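Local coordinates for protein Alp7A (Bacillus subtilis, PDB 5EC0) that probably forms actin-like filaments that segregate a plasmid, binding adenine nucleotide in the cleft of its actin-type fold, at residues A[321-335]-A[353-365]. Numbering follows the deposited sequence.
Sequences VYKYLYFGGVGEVLE and SNHIVAEDARLLN. With ADP (adenosine-5'-diphosphate), chain D.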
ATOM      1  N   VAL A 321      -0.685   3.860  30.301  1.00 61.52           N
ATOM      2  CA  VAL A 321      -1.616   4.373  29.317  1.00 49.59           C
ATOM      3  C   VAL A 321      -0.989   4.203  27.938  1.00 50.14           C
ATOM      4  O   VAL A 321       0.094   4.725  27.667  1.00 40.49           O
ATOM      5  CB  VAL A 321      -1.961   5.853  29.571  1.00 49.99           C
ATOM      6  CG1 VAL A 321      -2.986   6.341  28.569  1.00 43.20           C
ATOM      7  CG2 VAL A 321      -2.485   6.042  30.991  1.00 48.43           C
ATOM      8  N   TYR A 322      -1.653   3.429  27.090  1.00 39.68           N
ATOM      9  CA  TYR A 322      -1.280   3.332  25.689  1.00 37.01           C
ATOM     10  C   TYR A 322      -2.014   4.384  24.870  1.00 38.11           C
ATOM     11  O   TYR A 322      -3.120   4.797  25.219  1.00 44.30           O
ATOM     12  CB  TYR A 322      -1.616   1.956  25.123  1.00 36.30           C
ATOM     13  CG  TYR A 322      -0.707   0.816  25.519  1.00 44.72           C
ATOM     14  CD1 TYR A 322       0.430   1.023  26.292  1.00 42.70           C
ATOM     15  CD2 TYR A 322      -0.992  -0.486  25.107  1.00 41.41           C
ATOM     16  CE1 TYR A 322       1.249  -0.038  26.648  1.00 43.68           C
ATOM     17  CE2 TYR A 322      -0.184  -1.543  25.458  1.00 38.18           C
ATOM     18  CZ  TYR A 322       0.934  -1.320  26.226  1.00 39.36           C
ATOM     19  OH  TYR A 322       1.737  -2.383  26.566  1.00 40.70           O
ATOM     20  N   LYS A 323      -1.403   4.813  23.774  1.00 33.84           N
ATOM     21  CA  LYS A 323      -2.134   5.533  22.737  1.00 38.01           C
ATOM     22  C   LYS A 323      -2.224   4.658  21.493  1.00 32.39           C
ATOM     23  O   LYS A 323      -1.434   3.727  21.316  1.00 32.09           O
ATOM     24  CB  LYS A 323      -1.478   6.878  22.415  1.00 32.29           C
ATOM     25  CG  LYS A 323      -1.769   7.935  23.478  1.00 39.31           C
ATOM     26  CD  LYS A 323      -1.008   9.238  23.255  1.00 38.71           C
ATOM     27  CE  LYS A 323      -1.465  10.296  24.243  1.00 36.66           C
ATOM     28  NZ  LYS A 323      -0.740  11.573  24.061  1.00 37.21           N
ATOM     29  N   TYR A 324      -3.201   4.961  20.648  1.00 35.26           N
ATOM     30  CA  TYR A 324      -3.489   4.168  19.461  1.00 33.64           C
ATOM     31  C   TYR A 324      -3.442   5.054  18.234  1.00 33.57           C
ATOM     32  O   TYR A 324      -4.128   6.087  18.167  1.00 35.32           O
ATOM     33  CB  TYR A 324      -4.856   3.477  19.599  1.00 36.29           C
ATOM     34  CG  TYR A 324      -4.866   2.494  20.749  1.00 37.12           C
ATOM     35  CD1 TYR A 324      -4.974   2.933  22.065  1.00 39.99           C
ATOM     36  CD2 TYR A 324      -4.725   1.135  20.520  1.00 38.52           C
ATOM     37  CE1 TYR A 324      -4.941   2.046  23.117  1.00 33.97           C
ATOM     38  CE2 TYR A 324      -4.704   0.242  21.556  1.00 32.16           C
ATOM     39  CZ  TYR A 324      -4.806   0.702  22.853  1.00 35.12           C
ATOM     40  OH  TYR A 324      -4.781  -0.191  23.878  1.00 36.83           O
ATOM     41  N   LEU A 325      -2.604   4.664  17.278  1.00 28.74           N
ATOM     42  CA  LEU A 325      -2.546   5.341  15.997  1.00 25.60           C
ATOM     43  C   LEU A 325      -3.044   4.404  14.914  1.00 29.30           C
ATOM     44  O   LEU A 325      -2.409   3.388  14.636  1.00 29.07           O
ATOM     45  CB  LEU A 325      -1.131   5.816  15.656  1.00 31.33           C
ATOM     46  CG  LEU A 325      -1.195   6.679  14.380  1.00 36.32           C
ATOM     47  CD1 LEU A 325      -1.444   8.155  14.701  1.00 34.84           C
ATOM     48  CD2 LEU A 325      -0.009   6.494  13.411  1.00 29.01           C
ATOM     49  N   TYR A 326      -4.165   4.776  14.294  1.00 27.79           N
ATOM     50  CA  TYR A 326      -4.841   3.967  13.272  1.00 26.12           C
ATOM     51  C   TYR A 326      -4.514   4.451  11.864  1.00 26.30           C
ATOM     52  O   TYR A 326      -4.612   5.640  11.582  1.00 28.74           O
ATOM     53  CB  TYR A 326      -6.373   4.000  13.487  1.00 25.10           C
ATOM     54  CG  TYR A 326      -6.824   3.588  14.882  1.00 27.61           C
ATOM     55  CD1 TYR A 326      -7.098   2.258  15.178  1.00 28.22           C
ATOM     56  CD2 TYR A 326      -6.974   4.526  15.895  1.00 30.21           C
ATOM     57  CE1 TYR A 326      -7.500   1.873  16.439  1.00 32.66           C
ATOM     58  CE2 TYR A 326      -7.385   4.149  17.167  1.00 27.84           C
ATOM     59  CZ  TYR A 326      -7.641   2.821  17.428  1.00 30.41           C
ATOM     60  OH  TYR A 326      -8.040   2.422  18.675  1.00 29.62           O
ATOM     61  N   PHE A 327      -4.116   3.540  10.980  1.00 32.89           N
ATOM     62  CA  PHE A 327      -3.893   3.900   9.575  1.00 25.79           C
ATOM     63  C   PHE A 327      -4.205   2.728   8.625  1.00 26.93           C
ATOM     64  O   PHE A 327      -4.955   1.817   8.967  1.00 24.03           O
ATOM     65  CB  PHE A 327      -2.447   4.432   9.344  1.00 24.71           C
ATOM     66  CG  PHE A 327      -1.341   3.491   9.794  1.00 26.32           C
ATOM     67  CD1 PHE A 327      -1.020   3.362  11.137  1.00 24.19           C
ATOM     68  CD2 PHE A 327      -0.603   2.767   8.863  1.00 24.74           C
ATOM     69  CE1 PHE A 327      -0.006   2.495  11.546  1.00 23.51           C
ATOM     70  CE2 PHE A 327       0.418   1.921   9.255  1.00 29.50           C
ATOM     71  CZ  PHE A 327       0.724   1.782  10.598  1.00 23.57           C
ATOM     72  N   GLY A 328      -3.625   2.748   7.428  1.00 24.06           N
ATOM     73  CA  GLY A 328      -4.088   1.855   6.380  1.00 28.55           C
ATOM     74  C   GLY A 328      -5.318   2.442   5.692  1.00 28.76           C
ATOM     75  O   GLY A 328      -5.914   3.413   6.187  1.00 25.04           O
ATOM     76  N   GLY A 329      -5.696   1.850   4.558  1.00 25.83           N
ATOM     77  CA  GLY A 329      -6.813   2.335   3.759  1.00 26.64           C
ATOM     78  C   GLY A 329      -8.157   2.143   4.445  1.00 26.66           C
ATOM     79  O   GLY A 329      -9.078   2.946   4.286  1.00 43.00           O
ATOM     80  N   VAL A 330      -8.283   1.072   5.213  1.00 26.37           N
ATOM     81  CA  VAL A 330      -9.507   0.857   5.973  1.00 26.60           C
ATOM     82  C   VAL A 330      -9.577   1.834   7.151  1.00 27.97           C
ATOM     83  O   VAL A 330     -10.662   2.286   7.515  1.00 30.52           O
ATOM     84  CB  VAL A 330      -9.618  -0.609   6.448  1.00 32.25           C
ATOM     85  CG1 VAL A 330     -10.809  -0.802   7.393  1.00 32.40           C
ATOM     86  CG2 VAL A 330      -9.764  -1.528   5.235  1.00 27.77           C
ATOM     87  N   GLY A 331      -8.422   2.192   7.719  1.00 28.28           N
ATOM     88  CA  GLY A 331      -8.390   3.094   8.863  1.00 26.96           C
ATOM     89  C   GLY A 331      -8.947   4.448   8.456  1.00 29.61           C
ATOM     90  O   GLY A 331      -9.716   5.075   9.177  1.00 31.34           O
ATOM     91  N   GLU A 332      -8.543   4.876   7.269  1.00 30.46           N
ATOM     92  CA  GLU A 332      -9.035   6.086   6.617  1.00 31.61           C
ATOM     93  C   GLU A 332     -10.561   6.092   6.481  1.00 30.93           C
ATOM     94  O   GLU A 332     -11.218   7.081   6.774  1.00 38.50           O
ATOM     95  CB  GLU A 332      -8.367   6.212   5.237  1.00 27.06           C
ATOM     96  CG  GLU A 332      -8.557   7.555   4.549  1.00 35.77           C
ATOM     97  CD  GLU A 332      -7.627   7.719   3.346  1.00 48.04           C
ATOM     98  OE1 GLU A 332      -8.148   7.743   2.214  1.00 47.54           O
ATOM     99  OE2 GLU A 332      -6.382   7.827   3.533  1.00 45.04           O
ATOM    100  N   VAL A 333     -11.115   4.969   6.049  1.00 29.44           N
ATOM    101  CA  VAL A 333     -12.552   4.818   5.857  1.00 28.61           C
ATOM    102  C   VAL A 333     -13.301   4.817   7.194  1.00 35.65           C
ATOM    103  O   VAL A 333     -14.400   5.389   7.330  1.00 34.32           O
ATOM    104  CB  VAL A 333     -12.839   3.516   5.081  1.00 28.92           C
ATOM    105  CG1 VAL A 333     -14.291   3.098   5.210  1.00 32.62           C
ATOM    106  CG2 VAL A 333     -12.421   3.678   3.607  1.00 30.82           C
ATOM    107  N   LEU A 334     -12.667   4.202   8.185  1.00 31.58           N
ATOM    108  CA  LEU A 334     -13.266   3.992   9.488  1.00 34.13           C
ATOM    109  C   LEU A 334     -13.082   5.173  10.430  1.00 33.41           C
ATOM    110  O   LEU A 334     -13.480   5.101  11.595  1.00 40.40           O
ATOM    111  CB  LEU A 334     -12.675   2.734  10.145  1.00 38.42           C
ATOM    112  CG  LEU A 334     -12.899   1.349   9.534  1.00 36.57           C
ATOM    113  CD1 LEU A 334     -12.436   0.303  10.521  1.00 27.92           C
ATOM    114  CD2 LEU A 334     -14.358   1.124   9.165  1.00 34.25           C
ATOM    115  N   GLU A 335     -12.477   6.246   9.937  1.00 28.64           N
ATOM    116  CA  GLU A 335     -12.063   7.346  10.805  1.00 35.50           C
ATOM    117  C   GLU A 335     -13.199   7.894  11.669  1.00 41.88           C
ATOM    118  O   GLU A 335     -13.058   8.045  12.888  1.00 42.60           O
ATOM    119  CB  GLU A 335     -11.469   8.487   9.984  1.00 31.01           C
ATOM    120  CG  GLU A 335     -11.176   9.704  10.847  1.00 39.17           C
ATOM    121  CD  GLU A 335     -10.460  10.820  10.110  1.00 49.57           C
ATOM    122  OE1 GLU A 335     -10.413  10.804   8.859  1.00 59.28           O
ATOM    123  OE2 GLU A 335      -9.931  11.713  10.799  1.00 45.41           O
ATOM    124  N   SER A 353      -7.597  12.216  22.760  1.00 39.47           N
ATOM    125  CA  SER A 353      -6.155  12.300  22.969  1.00 38.98           C
ATOM    126  C   SER A 353      -5.437  10.966  22.752  1.00 39.61           C
ATOM    127  O   SER A 353      -4.249  10.950  22.423  1.00 39.91           O
ATOM    128  CB  SER A 353      -5.845  12.829  24.370  1.00 48.66           C
ATOM    129  OG  SER A 353      -6.376  11.978  25.368  1.00 55.93           O
ATOM    130  N   ASN A 354      -6.148   9.852  22.910  1.00 36.68           N
ATOM    131  CA  ASN A 354      -5.492   8.538  22.859  1.00 36.89           C
ATOM    132  C   ASN A 354      -5.824   7.678  21.645  1.00 36.04           C
ATOM    133  O   ASN A 354      -5.165   6.665  21.419  1.00 37.31           O
ATOM    134  CB  ASN A 354      -5.819   7.729  24.116  1.00 39.11           C
ATOM    135  CG  ASN A 354      -5.230   8.340  25.372  1.00 43.67           C
ATOM    136  OD1 ASN A 354      -4.634   9.418  25.332  1.00 41.39           O
ATOM    137  ND2 ASN A 354      -5.405   7.656  26.496  1.00 46.12           N
ATOM    138  N   HIS A 355      -6.849   8.043  20.875  1.00 33.30           N
ATOM    139  CA  HIS A 355      -7.167   7.248  19.701  1.00 32.95           C
ATOM    140  C   HIS A 355      -7.120   8.132  18.464  1.00 33.62           C
ATOM    141  O   HIS A 355      -8.086   8.817  18.132  1.00 38.56           O
ATOM    142  CB  HIS A 355      -8.518   6.542  19.885  1.00 32.77           C
ATOM    143  CG  HIS A 355      -8.508   5.518  20.988  1.00 37.40           C
ATOM    144  ND1 HIS A 355      -8.224   4.184  20.768  1.00 40.01           N
ATOM    145  CD2 HIS A 355      -8.725   5.642  22.321  1.00 34.56           C
ATOM    146  CE1 HIS A 355      -8.279   3.529  21.919  1.00 35.16           C
ATOM    147  NE2 HIS A 355      -8.582   4.391  22.873  1.00 36.04           N
ATOM    148  N   ILE A 356      -5.953   8.115  17.814  1.00 34.93           N
ATOM    149  CA  ILE A 356      -5.619   9.013  16.709  1.00 34.74           C
ATOM    150  C   ILE A 356      -5.631   8.296  15.351  1.00 28.50           C
ATOM    151  O   ILE A 356      -5.002   7.253  15.173  1.00 31.24           O
ATOM    152  CB  ILE A 356      -4.211   9.659  16.900  1.00 39.40           C
ATOM    153  CG1 ILE A 356      -3.994  10.142  18.344  1.00 36.12           C
ATOM    154  CG2 ILE A 356      -3.983  10.767  15.884  1.00 26.12           C
ATOM    155  CD1 ILE A 356      -4.908  11.279  18.774  1.00 36.74           C
ATOM    156  N   VAL A 357      -6.373   8.848  14.402  1.00 31.69           N
ATOM    157  CA  VAL A 357      -6.335   8.348  13.041  1.00 26.27           C
ATOM    158  C   VAL A 357      -5.305   9.197  12.314  1.00 28.75           C
ATOM    159  O   VAL A 357      -5.393  10.426  12.335  1.00 27.50           O
ATOM    160  CB  VAL A 357      -7.717   8.425  12.341  1.00 38.49           C
ATOM    161  CG1 VAL A 357      -7.629   7.887  10.889  1.00 26.43           C
ATOM    162  CG2 VAL A 357      -8.780   7.666  13.153  1.00 24.93           C
ATOM    163  N   ALA A 358      -4.304   8.551  11.721  1.00 23.79           N
ATOM    164  CA  ALA A 358      -3.291   9.268  10.936  1.00 27.27           C
ATOM    165  C   ALA A 358      -3.899   9.976   9.730  1.00 32.80           C
ATOM    166  O   ALA A 358      -4.775   9.430   9.056  1.00 33.45           O
ATOM    167  CB  ALA A 358      -2.211   8.316  10.465  1.00 22.98           C
ATOM    168  N   GLU A 359      -3.444  11.199   9.473  1.00 36.02           N
ATOM    169  CA  GLU A 359      -3.654  11.825   8.177  1.00 41.38           C
ATOM    170  C   GLU A 359      -2.759  11.071   7.200  1.00 41.30           C
ATOM    171  O   GLU A 359      -1.698  10.591   7.596  1.00 39.86           O
ATOM    172  CB  GLU A 359      -3.323  13.314   8.224  1.00 53.19           C
ATOM    173  CG  GLU A 359      -4.544  14.203   8.429  1.00 70.97           C
ATOM    174  CD  GLU A 359      -4.319  15.279   9.479  1.00 83.52           C
ATOM    175  OE1 GLU A 359      -3.345  15.156  10.258  1.00 85.87           O
ATOM    176  OE2 GLU A 359      -5.116  16.243   9.530  1.00 87.07           O
ATOM    177  N   ASP A 360      -3.187  10.947   5.947  1.00 40.34           N
ATOM    178  CA  ASP A 360      -2.459  10.126   4.973  1.00 34.50           C
ATOM    179  C   ASP A 360      -2.386   8.683   5.446  1.00 31.62           C
ATOM    180  O   ASP A 360      -1.371   8.003   5.228  1.00 25.42           O
ATOM    181  CB  ASP A 360      -1.039  10.655   4.737  1.00 35.12           C
ATOM    182  CG  ASP A 360      -1.022  12.090   4.242  1.00 39.12           C
ATOM    183  OD1 ASP A 360      -1.795  12.409   3.316  1.00 39.96           O
ATOM    184  OD2 ASP A 360      -0.229  12.891   4.775  1.00 41.38           O
ATOM    185  N   ALA A 361      -3.457   8.225   6.099  1.00 26.67           N
ATOM    186  CA  ALA A 361      -3.502   6.884   6.657  1.00 27.87           C
ATOM    187  C   ALA A 361      -3.248   5.819   5.586  1.00 24.70           C
ATOM    188  O   ALA A 361      -2.483   4.884   5.810  1.00 25.88           O
ATOM    189  CB  ALA A 361      -4.828   6.641   7.348  1.00 21.78           C
ATOM    190  N   ARG A 362      -3.867   5.958   4.418  1.00 26.46           N
ATOM    191  CA  ARG A 362      -3.649   4.963   3.373  1.00 22.63           C
ATOM    192  C   ARG A 362      -2.189   4.944   2.869  1.00 27.54           C
ATOM    193  O   ARG A 362      -1.681   3.903   2.468  1.00 27.86           O
ATOM    194  CB  ARG A 362      -4.597   5.187   2.197  1.00 22.58           C
ATOM    195  CG  ARG A 362      -4.624   4.014   1.244  1.00 23.27           C
ATOM    196  CD  ARG A 362      -5.841   4.073   0.276  1.00 34.93           C
ATOM    197  NE  ARG A 362      -5.749   5.161  -0.702  1.00 34.92           N
ATOM    198  CZ  ARG A 362      -5.250   5.013  -1.927  1.00 37.91           C
ATOM    199  NH1 ARG A 362      -4.814   3.825  -2.318  1.00 35.37           N
ATOM    200  NH2 ARG A 362      -5.196   6.039  -2.769  1.00 34.93           N
ATOM    201  N   LEU A 363      -1.512   6.087   2.905  1.00 28.91           N
ATOM    202  CA  LEU A 363      -0.177   6.178   2.323  1.00 23.77           C
ATOM    203  C   LEU A 363       0.956   6.172   3.347  1.00 23.95           C
ATOM    204  O   LEU A 363       2.119   6.334   2.971  1.00 27.19           O
ATOM    205  CB  LEU A 363      -0.062   7.433   1.465  1.00 25.34           C
ATOM    206  CG  LEU A 363      -0.994   7.537   0.249  1.00 34.53           C
ATOM    207  CD1 LEU A 363      -0.590   8.710  -0.663  1.00 29.09           C
ATOM    208  CD2 LEU A 363      -1.044   6.238  -0.524  1.00 27.84           C
ATOM    209  N   LEU A 364       0.630   5.962   4.625  1.00 24.51           N
ATOM    210  CA  LEU A 364       1.621   6.133   5.700  1.00 29.07           C
ATOM    211  C   LEU A 364       2.844   5.200   5.561  1.00 24.26           C
ATOM    212  O   LEU A 364       3.991   5.642   5.735  1.00 18.84           O
ATOM    213  CB  LEU A 364       0.960   5.928   7.074  1.00 27.76           C
ATOM    214  CG  LEU A 364       1.632   6.670   8.233  1.00 23.70           C
ATOM    215  CD1 LEU A 364       1.500   8.184   8.036  1.00 21.24           C
ATOM    216  CD2 LEU A 364       1.059   6.255   9.595  1.00 18.59           C
ATOM    217  N   ASN A 365       2.611   3.922   5.263  1.00 17.17           N
ATOM    218  CA  ASN A 365       3.726   2.987   5.045  1.00 24.66           C
ATOM    219  C   ASN A 365       4.670   3.497   3.934  1.00 28.62           C
ATOM    220  O   ASN A 365       5.892   3.606   4.135  1.00 24.55           O
ATOM    221  CB  ASN A 365       3.208   1.585   4.690  1.00 26.88           C
ATOM    222  CG  ASN A 365       2.790   0.769   5.919  1.00 29.30           C
ATOM    223  OD1 ASN A 365       3.428   0.828   6.969  1.00 31.92           O
ATOM    224  ND2 ASN A 365       1.704   0.018   5.786  1.00 27.76           N
TER
HETATM  225  PB  ADP D 403      -4.661  -3.855   1.655  1.00 58.56           P
HETATM  226  O1B ADP D 403      -3.297  -3.558   1.046  1.00 38.66           O
HETATM  227  O2B ADP D 403      -4.737  -5.071   2.563  1.00 56.80           O
HETATM  228  O3B ADP D 403      -5.835  -3.810   0.706  1.00 62.29           O
HETATM  229  PA  ADP D 403      -4.903  -1.027   2.231  1.00 33.43           P
HETATM  230  O1A ADP D 403      -4.410  -0.833   0.814  1.00 40.40           O
HETATM  231  O2A ADP D 403      -4.297  -0.219   3.365  1.00 24.57           O
HETATM  232  O3A ADP D 403      -4.909  -2.595   2.645  1.00 54.81           O
HETATM  233  O5' ADP D 403      -6.480  -0.781   2.262  1.00 44.01           O
HETATM  234  C5' ADP D 403      -7.306  -0.966   1.119  1.00 39.49           C
HETATM  235  C4' ADP D 403      -8.603  -0.275   1.486  1.00 31.93           C
HETATM  236  O4' ADP D 403      -8.393   1.131   1.406  1.00 33.87           O
HETATM  237  C3' ADP D 403      -9.761  -0.565   0.551  1.00 34.83           C
HETATM  238  O3' ADP D 403     -10.605  -1.577   1.099  1.00 41.55           O
HETATM  239  C2' ADP D 403     -10.519   0.746   0.474  1.00 38.61           C
HETATM  240  O2' ADP D 403     -11.753   0.580   1.172  1.00 31.46           O
HETATM  241  C1' ADP D 403      -9.650   1.762   1.207  1.00 35.07           C
HETATM  242  N9  ADP D 403      -9.437   3.030   0.473  1.00 33.40           N
HETATM  243  C8  ADP D 403      -9.575   4.242   1.051  1.00 37.07           C
HETATM  244  N7  ADP D 403      -9.318   5.235   0.171  1.00 38.40           N
HETATM  245  C5  ADP D 403      -8.993   4.654  -0.995  1.00 32.10           C
HETATM  246  C6  ADP D 403      -8.615   5.168  -2.325  1.00 39.87           C
HETATM  247  N6  ADP D 403      -8.542   6.512  -2.532  1.00 49.53           N
HETATM  248  N1  ADP D 403      -8.347   4.261  -3.290  1.00 34.59           N
HETATM  249  C2  ADP D 403      -8.438   2.933  -3.051  1.00 34.28           C
HETATM  250  N3  ADP D 403      -8.779   2.380  -1.859  1.00 27.02           N
HETATM  251  C4  ADP D 403      -9.072   3.194  -0.803  1.00 27.07           C
HETATM  252  O   HOH W   1      -2.382  12.695  21.776  1.00 39.00           O
HETATM  253  O   HOH W   2      -6.362   8.138  -0.026  1.00 36.65           O
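Strand 322-327 and edge strand 355-357 run parallel, their axes 4.6 Å apart and 22° askew, with Y324 and Y326 trading backbone hydrogen bonds with N354, I356 and A358. On the face bearing Y324, Y326 and H355 the aromatic side chains cluster. The Y324 and H355 rings lie side by side, planes 8° apart but slid until they barely overlap, Y324 CD1 being 3.4 Å from H355 CE1. Y326 reaches H355 rim to rim, its OH 2.7 Å from ND1 in a hydrogen bond that helps hold the imidazole's rotation; Y346 meets the same ring. On the opposite face, L325 CD1 packs on I356 CG2, while CD2 meets L364 CD2 tip to tip. The phenyl of F327, its CG held between backbone N and carbonyl carbon (chi1 55°), takes L364 CD2 over one face in a CH-pi contact, 3.9 Å from the ring centroid.

Where the strands part, the type II turn A358-A361 brings A361 O to G328 N, which approaches from above the carbonyl plane at 2.9 Å. E332, extended with CG anti to N, sends OE2 to R362 N at 3.3 Å, and a water joins its OE1 to R362 NE. The R362 guanidinium lays one face on the adenine near C6, while NH2 forms a salt bridge with E25; E332 and V333 approach the base on its N7 and C8 side. G329 N donates to the alpha-phosphate oxygen O2A of ADP at 2.8 Å. A strand leading through a glycine pair into a helix beside the nucleotide resembles the adenosine motif of the actin-type ATPases.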